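Local coordinates for protein CMP-sialic acid transporter 1 (Zea mays, PDB 6I1R) that probably carries CMP-sialic acid from the cytoplasm into the Golgi, as a CMP-sialate:CMP antiporter of the nucleotide-sugar transporter family, at residues E42-L53 against Y192-V203. The protein carries 5 engineered substitutions. Sequence-based numbering, arbitrary orientation.
Sequences ELFKLSVSGFFL and YWQNVQLYTFGV. With C5P (cytidine-5'-monophosphate), chain D.
Beside the phosphate of the CMP pocket, E42 and K45 of helix 37-59 pack on Y199, and the contact illustrates how helix packing can shape a binding site. K45 lays CB over one face of the Y199 ring, 3.8 Å from its centroid; bends at chi2 and chi3 (140° and 87°) then bring CE to 3.5 Å from Y199 CE1. E42 turns its carboxylate nearly perpendicular to the same ring, with OE1 3.5 Å from Y199 CD1 and also against CA of G202. A salt bridge, its hydrogen bond weak, joins K45 NZ to E42 OE2, and a water links NZ to Y199 OH. Replacing Y199 by an alanine would remove the ring under K45 CB and CE, and would probably leave the lysine chain free to turn away from the phosphate. Helices 37-59 and 191-216, both transmembrane, run roughly antiparallel here, interlocking knobs-into-holes: L46 sits among V196, Y199, T200 and V203. S49 is another knob, its OG hydrogen-bonded to K45 O and weakly to N195 ND2, whereas N195 OD1 hydrogen-bonds S251 OG of helix 234-256. Farther from the nucleotide, F52 CB stands over the Y192 ring, 3.5 Å from its centroid, and L53 CD2 meets the W193 edge at CE3.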
loop_
_atom_site.group_PDB
_atom_site.type_symbol
_atom_site.label_atom_id
_atom_site.label_comp_id
_atom_site.label_asym_id
_atom_site.label_seq_id
_atom_site.Cartn_x
_atom_site.Cartn_y
_atom_site.Cartn_z
ATOM N N GLU B 42 19.172 6.716 4.932
ATOM C CA GLU B 42 20.116 7.039 6.009
ATOM C C GLU B 42 21.530 6.609 5.601
ATOM O O GLU B 42 22.491 7.352 5.807
ATOM C CB GLU B 42 19.712 6.360 7.320
ATOM C CG GLU B 42 18.648 7.115 8.099
ATOM C CD GLU B 42 19.096 8.456 8.651
ATOM O OE1 GLU B 42 19.563 8.493 9.807
ATOM O OE2 GLU B 42 18.976 9.461 7.923
ATOM N N LEU B 43 21.646 5.414 5.024
ATOM C CA LEU B 43 22.946 4.892 4.592
ATOM C C LEU B 43 23.582 5.868 3.592
ATOM O O LEU B 43 24.786 6.123 3.648
ATOM C CB LEU B 43 22.758 3.499 3.976
ATOM C CG LEU B 43 23.893 2.508 4.230
ATOM C CD1 LEU B 43 23.952 2.114 5.699
ATOM C CD2 LEU B 43 23.738 1.273 3.356
ATOM N N PHE B 44 22.761 6.416 2.698
ATOM C CA PHE B 44 23.200 7.417 1.718
ATOM C C PHE B 44 23.746 8.658 2.439
ATOM O O PHE B 44 24.803 9.166 2.071
ATOM C CB PHE B 44 22.045 7.772 0.775
ATOM C CG PHE B 44 22.315 8.897 -0.192
ATOM C CD1 PHE B 44 22.896 8.651 -1.427
ATOM C CD2 PHE B 44 21.969 10.203 0.124
ATOM C CE1 PHE B 44 23.134 9.687 -2.318
ATOM C CE2 PHE B 44 22.208 11.238 -0.768
ATOM C CZ PHE B 44 22.790 10.978 -1.988
ATOM N N LYS B 45 23.030 9.139 3.455
ATOM C CA LYS B 45 23.428 10.350 4.188
ATOM C C LYS B 45 24.687 10.075 5.021
ATOM O O LYS B 45 25.589 10.915 5.079
ATOM C CB LYS B 45 22.287 10.838 5.087
ATOM C CG LYS B 45 21.111 11.462 4.346
ATOM C CD LYS B 45 19.751 11.096 4.913
ATOM C CE LYS B 45 19.283 12.009 6.023
ATOM N NZ LYS B 45 17.821 11.891 6.243
ATOM N N LEU B 46 24.732 8.911 5.669
ATOM C CA LEU B 46 25.871 8.532 6.508
ATOM C C LEU B 46 27.142 8.433 5.658
ATOM O O LEU B 46 28.209 8.875 6.086
ATOM C CB LEU B 46 25.574 7.195 7.197
ATOM C CG LEU B 46 26.778 6.500 7.836
ATOM C CD1 LEU B 46 27.376 7.354 8.943
ATOM C CD2 LEU B 46 26.394 5.129 8.366
ATOM N N SER B 47 27.028 7.839 4.471
ATOM C CA SER B 47 28.200 7.566 3.637
ATOM C C SER B 47 28.601 8.815 2.836
ATOM O O SER B 47 29.771 8.961 2.485
ATOM C CB SER B 47 27.968 6.374 2.739
ATOM O OG SER B 47 27.144 6.709 1.633
ATOM N N VAL B 48 27.651 9.706 2.548
ATOM C CA VAL B 48 27.966 10.964 1.849
ATOM C C VAL B 48 28.572 11.959 2.851
ATOM O O VAL B 48 29.422 12.772 2.481
ATOM C CB VAL B 48 26.731 11.546 1.129
ATOM C CG1 VAL B 48 26.861 13.036 0.847
ATOM C CG2 VAL B 48 26.434 10.793 -0.158
ATOM N N SER B 49 28.138 11.905 4.108
ATOM C CA SER B 49 28.709 12.769 5.142
ATOM C C SER B 49 30.143 12.322 5.453
ATOM O O SER B 49 31.066 13.140 5.482
ATOM C CB SER B 49 27.848 12.777 6.377
ATOM O OG SER B 49 26.562 13.305 6.087
ATOM N N GLY B 50 30.314 11.019 5.665
ATOM C CA GLY B 50 31.632 10.427 5.878
ATOM C C GLY B 50 32.602 10.782 4.762
ATOM O O GLY B 50 33.763 11.101 5.023
ATOM N N PHE B 51 32.124 10.738 3.520
ATOM C CA PHE B 51 32.954 11.102 2.373
ATOM C C PHE B 51 33.447 12.544 2.529
ATOM O O PHE B 51 34.642 12.803 2.417
ATOM C CB PHE B 51 32.193 10.947 1.054
ATOM C CG PHE B 51 32.932 11.488 -0.144
ATOM C CD1 PHE B 51 33.882 10.719 -0.799
ATOM C CD2 PHE B 51 32.694 12.775 -0.605
ATOM C CE1 PHE B 51 34.569 11.220 -1.894
ATOM C CE2 PHE B 51 33.384 13.276 -1.698
ATOM C CZ PHE B 51 34.320 12.497 -2.342
ATOM N N PHE B 52 32.525 13.469 2.783
ATOM C CA PHE B 52 32.879 14.883 2.896
ATOM C C PHE B 52 33.727 15.119 4.152
ATOM O O PHE B 52 34.575 16.005 4.145
ATOM C CB PHE B 52 31.633 15.774 2.900
ATOM C CG PHE B 52 30.899 15.865 1.585
ATOM C CD1 PHE B 52 31.586 15.915 0.380
ATOM C CD2 PHE B 52 29.515 15.932 1.553
ATOM C CE1 PHE B 52 30.903 16.003 -0.824
ATOM C CE2 PHE B 52 28.833 16.023 0.349
ATOM C CZ PHE B 52 29.529 16.059 -0.838
ATOM N N LEU B 53 33.511 14.345 5.214
ATOM C CA LEU B 53 34.353 14.468 6.408
ATOM C C LEU B 53 35.795 14.089 6.047
ATOM O O LEU B 53 36.724 14.841 6.335
ATOM C CB LEU B 53 33.802 13.577 7.528
ATOM C CG LEU B 53 34.543 13.658 8.863
ATOM C CD1 LEU B 53 34.631 15.094 9.358
ATOM C CD2 LEU B 53 33.876 12.774 9.905
ATOM N N TYR B 192 29.847 17.753 8.875
ATOM C CA TYR B 192 29.997 16.411 8.317
ATOM C C TYR B 192 30.283 15.393 9.430
ATOM O O TYR B 192 29.924 14.225 9.292
ATOM C CB TYR B 192 31.094 16.401 7.250
ATOM C CG TYR B 192 30.916 17.428 6.158
ATOM C CD1 TYR B 192 29.736 17.502 5.434
ATOM C CD2 TYR B 192 31.924 18.327 5.846
ATOM C CE1 TYR B 192 29.562 18.441 4.430
ATOM C CE2 TYR B 192 31.766 19.272 4.845
ATOM C CZ TYR B 192 30.580 19.330 4.134
ATOM O OH TYR B 192 30.412 20.258 3.146
ATOM N N TRP B 193 30.924 15.821 10.517
ATOM C CA TRP B 193 31.176 14.930 11.661
ATOM C C TRP B 193 29.908 14.799 12.513
ATOM O O TRP B 193 29.657 13.742 13.098
ATOM C CB TRP B 193 32.377 15.419 12.485
ATOM C CG TRP B 193 32.506 14.775 13.833
ATOM C CD1 TRP B 193 32.469 15.405 15.044
ATOM C CD2 TRP B 193 32.681 13.374 14.117
ATOM N NE1 TRP B 193 32.617 14.498 16.058
ATOM C CE2 TRP B 193 32.746 13.244 15.522
ATOM C CE3 TRP B 193 32.792 12.222 13.329
ATOM C CZ2 TRP B 193 32.916 12.009 16.147
ATOM C CZ3 TRP B 193 32.959 11.003 13.948
ATOM C CH2 TRP B 193 33.020 10.900 15.338
ATOM N N GLN B 194 29.115 15.865 12.587
ATOM C CA GLN B 194 27.849 15.825 13.321
ATOM C C GLN B 194 26.880 14.894 12.581
ATOM O O GLN B 194 26.231 14.042 13.196
ATOM C CB GLN B 194 27.302 17.243 13.504
ATOM C CG GLN B 194 28.157 18.097 14.433
ATOM C CD GLN B 194 27.661 19.516 14.571
ATOM O OE1 GLN B 194 27.316 20.174 13.593
ATOM N NE2 GLN B 194 27.643 20.010 15.799
ATOM N N ASN B 195 26.815 15.042 11.260
ATOM C CA ASN B 195 26.032 14.146 10.411
ATOM C C ASN B 195 26.471 12.693 10.633
ATOM O O ASN B 195 25.629 11.819 10.821
ATOM C CB ASN B 195 26.163 14.504 8.928
ATOM C CG ASN B 195 25.472 15.798 8.555
ATOM O OD1 ASN B 195 24.733 16.367 9.354
ATOM N ND2 ASN B 195 25.708 16.269 7.342
ATOM N N VAL B 196 27.781 12.444 10.609
ATOM C CA VAL B 196 28.305 11.069 10.663
ATOM C C VAL B 196 27.816 10.385 11.948
ATOM O O VAL B 196 27.421 9.223 11.904
ATOM C CB VAL B 196 29.842 11.030 10.538
ATOM C CG1 VAL B 196 30.433 9.730 11.071
ATOM C CG2 VAL B 196 30.294 11.263 9.103
ATOM N N GLN B 197 27.834 11.096 13.074
ATOM C CA GLN B 197 27.385 10.524 14.349
ATOM C C GLN B 197 25.862 10.349 14.327
ATOM O O GLN B 197 25.337 9.297 14.702
ATOM C CB GLN B 197 27.754 11.426 15.528
ATOM C CG GLN B 197 29.241 11.706 15.673
ATOM C CD GLN B 197 29.460 12.951 16.492
ATOM O OE1 GLN B 197 29.430 12.921 17.722
ATOM N NE2 GLN B 197 29.657 14.068 15.811
ATOM N N LEU B 198 25.173 11.403 13.898
ATOM C CA LEU B 198 23.712 11.426 13.846
ATOM C C LEU B 198 23.201 10.248 13.007
ATOM O O LEU B 198 22.367 9.470 13.468
ATOM C CB LEU B 198 23.263 12.766 13.253
ATOM C CG LEU B 198 21.754 12.982 13.147
ATOM C CD1 LEU B 198 21.101 12.973 14.523
ATOM C CD2 LEU B 198 21.446 14.282 12.421
ATOM N N TYR B 199 23.725 10.121 11.790
ATOM C CA TYR B 199 23.211 9.162 10.808
ATOM C C TYR B 199 23.752 7.751 11.072
ATOM O O TYR B 199 23.233 6.790 10.504
ATOM C CB TYR B 199 23.548 9.621 9.385
ATOM C CG TYR B 199 22.954 10.952 8.994
ATOM C CD1 TYR B 199 21.665 11.302 9.368
ATOM C CD2 TYR B 199 23.673 11.861 8.232
ATOM C CE1 TYR B 199 21.112 12.521 9.009
ATOM C CE2 TYR B 199 23.134 13.083 7.863
ATOM C CZ TYR B 199 21.848 13.413 8.251
ATOM O OH TYR B 199 21.304 14.612 7.893
ATOM N N THR B 200 24.780 7.613 11.907
ATOM C CA THR B 200 25.233 6.283 12.327
ATOM C C THR B 200 24.150 5.653 13.211
ATOM O O THR B 200 23.705 4.532 12.956
ATOM C CB THR B 200 26.601 6.350 13.022
ATOM O OG1 THR B 200 27.578 6.591 12.011
ATOM C CG2 THR B 200 26.960 5.087 13.774
ATOM N N PHE B 201 23.717 6.391 14.228
ATOM C CA PHE B 201 22.695 5.907 15.153
ATOM C C PHE B 201 21.378 5.667 14.401
ATOM O O PHE B 201 20.655 4.717 14.705
ATOM C CB PHE B 201 22.521 6.883 16.319
ATOM C CG PHE B 201 23.648 6.854 17.321
ATOM C CD1 PHE B 201 23.916 5.704 18.049
ATOM C CD2 PHE B 201 24.439 7.972 17.540
ATOM C CE1 PHE B 201 24.952 5.672 18.970
ATOM C CE2 PHE B 201 25.472 7.938 18.465
ATOM C CZ PHE B 201 25.727 6.789 19.179
ATOM N N GLY B 202 21.080 6.516 13.420
ATOM C CA GLY B 202 19.903 6.333 12.571
ATOM C C GLY B 202 19.960 5.029 11.792
ATOM O O GLY B 202 18.971 4.297 11.732
ATOM N N VAL B 203 21.115 4.741 11.194
ATOM C CA VAL B 203 21.326 3.474 10.485
ATOM C C VAL B 203 21.108 2.319 11.471
ATOM O O VAL B 203 20.335 1.407 11.193
ATOM C CB VAL B 203 22.720 3.412 9.823
ATOM C CG1 VAL B 203 23.203 1.984 9.604
ATOM C CG2 VAL B 203 22.747 4.183 8.512
HETATM O O3P C5P D . 16.089 10.097 9.080
HETATM P P C5P D . 14.969 9.546 9.928
HETATM O O1P C5P D . 14.206 10.590 10.707
HETATM O O2P C5P D . 14.097 8.531 9.228
HETATM O "O5'" C5P D . 15.727 8.691 11.064
HETATM C "C5'" C5P D . 15.549 7.279 11.148
HETATM C "C4'" C5P D . 14.956 6.922 12.504
HETATM O "O4'" C5P D . 13.528 6.894 12.413
HETATM C "C3'" C5P D . 15.423 5.551 12.969
HETATM O "O3'" C5P D . 16.199 5.684 14.167
HETATM C "C2'" C5P D . 14.162 4.720 13.172
HETATM O "O2'" C5P D . 14.015 4.253 14.520
HETATM C "C1'" C5P D . 12.995 5.629 12.816
HETATM N N1 C5P D . 12.225 5.038 11.718
HETATM C C2 C5P D . 11.455 3.879 11.943
HETATM N N3 C5P D . 10.743 3.328 10.937
HETATM C C4 C5P D . 10.763 3.884 9.705
HETATM C C5 C5P D . 11.518 5.026 9.469
HETATM C C6 C5P D . 12.252 5.595 10.503
HETATM O O2 C5P D . 11.431 3.359 13.080
HETATM N N4 C5P D . 10.046 3.326 8.700
HETATM O O HOH W 1 18.076 14.012 8.014
#